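CS1 fimbrial subunit A (Escherichia coli, PDB 4HJI) forms the CS1 pilus, a chaperone-usher family filament on the surface of enterotoxigenic bacteria that lets them colonize the epithelium of host organs. Local coordinates at residues V92-K97 / Q125-H130. Residues are numbered along the deposited sequence; the frame is centred on the assembly and turned at random.
Sequences VNFAGK and QKLSIH
Gln-125 CB and Leu-127 CD1 come obliquely to the ring of Phe-94, 3.8 Å from CE2 and 4.2 Å from CD2 respectively, while Ala-95 CB sits over the outer part of one ring face. On the side of the sheet it shares with Val-92, Leu-127 and Ile-129, Phe-94 has CG anti to the backbone N (chi1 178°), and the ring reaches across to Gln-125 and Leu-127. Leu-127 CD1 also meets Val-92 CG1 (3.7 Å), so that this one methyl touches both Val-92 and the ring. An alanine in place of Phe-94 would probably open a gap beside Leu-127 CD1 and leave Gln-125 CB without its aromatic neighbour. Asn-93 and Ser-128, on the other face, form an antiparallel hydrogen-bonded pair: Asn-93 N binds Ser-128 O (2.9 Å) and Ser-128 N returns to Asn-93 O (2.9 Å). From Phe-94 to Lys-97 the chain makes a type I' turn; Ala-95 N bonds to Lys-126 O (3.0 Å), and a water links that oxygen to Gly-96 N. Backbone bonds both ways between Phe-94 and Lys-97 close a two-residue hairpin to strand 97-98. In this immunoglobulin-like pilin fold, strand 119-131 lies between strands 87-94 and 49-61, while Phe-94 packs against Thr-57, Val-59, Leu-99 and Ile-106.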
loop_
_atom_site.group_PDB
_atom_site.type_symbol
_atom_site.label_atom_id
_atom_site.label_comp_id
_atom_site.label_asym_id
_atom_site.label_seq_id
_atom_site.Cartn_x
_atom_site.Cartn_y
_atom_site.Cartn_z
ATOM N N VAL A 92 -2.250 0.179 5.864
ATOM C CA VAL A 92 -2.413 -0.208 4.478
ATOM C C VAL A 92 -3.237 -1.472 4.387
ATOM O O VAL A 92 -2.991 -2.429 5.130
ATOM C CB VAL A 92 -1.044 -0.447 3.797
ATOM C CG1 VAL A 92 -1.247 -0.750 2.331
ATOM C CG2 VAL A 92 -0.136 0.738 4.026
ATOM N N ASN A 93 -4.275 -1.432 3.554
ATOM C CA ASN A 93 -5.145 -2.590 3.350
ATOM C C ASN A 93 -4.994 -3.037 1.906
ATOM O O ASN A 93 -4.853 -2.207 1.012
ATOM C CB ASN A 93 -6.640 -2.272 3.580
ATOM C CG ASN A 93 -7.004 -2.003 5.026
ATOM O OD1 ASN A 93 -6.171 -1.665 5.858
ATOM N ND2 ASN A 93 -8.276 -2.181 5.337
ATOM N N PHE A 94 -5.022 -4.341 1.686
ATOM C CA PHE A 94 -4.969 -4.897 0.346
ATOM C C PHE A 94 -5.957 -6.035 0.244
ATOM O O PHE A 94 -5.999 -6.903 1.118
ATOM C CB PHE A 94 -3.561 -5.407 -0.012
ATOM C CG PHE A 94 -3.492 -6.020 -1.375
ATOM C CD1 PHE A 94 -3.255 -7.364 -1.550
ATOM C CD2 PHE A 94 -3.675 -5.225 -2.507
ATOM C CE1 PHE A 94 -3.205 -7.924 -2.821
ATOM C CE2 PHE A 94 -3.646 -5.778 -3.774
ATOM C CZ PHE A 94 -3.411 -7.123 -3.940
ATOM N N ALA A 95 -6.768 -6.023 -0.812
ATOM C CA ALA A 95 -7.753 -7.080 -1.014
ATOM C C ALA A 95 -8.609 -7.279 0.229
ATOM O O ALA A 95 -8.973 -8.412 0.556
ATOM C CB ALA A 95 -7.042 -8.381 -1.383
ATOM N N GLY A 96 -8.912 -6.187 0.941
ATOM C CA GLY A 96 -9.791 -6.231 2.108
ATOM C C GLY A 96 -9.156 -6.786 3.377
ATOM O O GLY A 96 -9.859 -7.082 4.334
ATOM N N LYS A 97 -7.832 -6.929 3.378
ATOM C CA LYS A 97 -7.065 -7.398 4.536
ATOM C C LYS A 97 -6.001 -6.343 4.923
ATOM O O LYS A 97 -5.347 -5.778 4.059
ATOM C CB LYS A 97 -6.378 -8.720 4.179
ATOM C CG LYS A 97 -7.346 -9.844 3.830
ATOM C CD LYS A 97 -7.012 -10.531 2.511
ATOM C CE LYS A 97 -8.166 -11.407 2.014
ATOM N NZ LYS A 97 -8.358 -11.229 0.530
ATOM N N GLN A 125 -8.463 -5.546 -7.199
ATOM C CA GLN A 125 -8.224 -5.546 -5.767
ATOM C C GLN A 125 -7.919 -4.137 -5.286
ATOM O O GLN A 125 -7.120 -3.393 -5.893
ATOM C CB GLN A 125 -7.062 -6.453 -5.406
ATOM C CG GLN A 125 -7.105 -7.827 -6.053
ATOM C CD GLN A 125 -8.272 -8.681 -5.590
ATOM O OE1 GLN A 125 -8.760 -9.536 -6.339
ATOM N NE2 GLN A 125 -8.733 -8.456 -4.366
ATOM N N LYS A 126 -8.532 -3.765 -4.175
ATOM C CA LYS A 126 -8.327 -2.449 -3.605
ATOM C C LYS A 126 -7.057 -2.410 -2.768
ATOM O O LYS A 126 -6.851 -3.256 -1.902
ATOM C CB LYS A 126 -9.552 -2.029 -2.791
ATOM C CG LYS A 126 -10.766 -1.846 -3.674
ATOM C CD LYS A 126 -12.027 -1.431 -2.922
ATOM C CE LYS A 126 -13.168 -1.208 -3.906
ATOM N NZ LYS A 126 -12.720 -0.440 -5.098
ATOM N N LEU A 127 -6.202 -1.430 -3.047
ATOM C CA LEU A 127 -5.084 -1.093 -2.198
ATOM C C LEU A 127 -5.352 0.277 -1.582
ATOM O O LEU A 127 -5.458 1.268 -2.306
ATOM C CB LEU A 127 -3.789 -1.066 -3.021
ATOM C CG LEU A 127 -2.539 -0.602 -2.275
ATOM C CD1 LEU A 127 -2.105 -1.572 -1.181
ATOM C CD2 LEU A 127 -1.393 -0.421 -3.256
ATOM N N SER A 128 -5.495 0.350 -0.259
ATOM C CA SER A 128 -5.833 1.621 0.423
ATOM C C SER A 128 -4.795 2.028 1.470
ATOM O O SER A 128 -4.338 1.197 2.264
ATOM C CB SER A 128 -7.221 1.551 1.099
ATOM O OG SER A 128 -7.343 0.229 1.573
ATOM N N ILE A 129 -4.466 3.317 1.470
ATOM C CA ILE A 129 -3.486 3.917 2.381
ATOM C C ILE A 129 -4.239 4.872 3.309
ATOM O O ILE A 129 -4.949 5.748 2.820
ATOM C CB ILE A 129 -2.370 4.639 1.580
ATOM C CG1 ILE A 129 -1.637 3.609 0.730
ATOM C CG2 ILE A 129 -1.430 5.391 2.516
ATOM C CD1 ILE A 129 -0.648 4.209 -0.223
ATOM N N HIS A 130 -4.032 4.713 4.617
ATOM C CA HIS A 130 -4.838 5.342 5.705
ATOM C C HIS A 130 -3.904 5.992 6.738
ATOM O O HIS A 130 -3.518 5.328 7.718
ATOM C CB HIS A 130 -5.732 4.321 6.455
ATOM C CG HIS A 130 -6.611 3.491 5.573
ATOM N ND1 HIS A 130 -7.886 3.876 5.230
ATOM C CD2 HIS A 130 -6.391 2.312 4.940
ATOM C CE1 HIS A 130 -8.421 2.971 4.431
ATOM N NE2 HIS A 130 -7.537 2.010 4.244
HETATM O O HOH W 1 -8.284 -3.329 0.594
#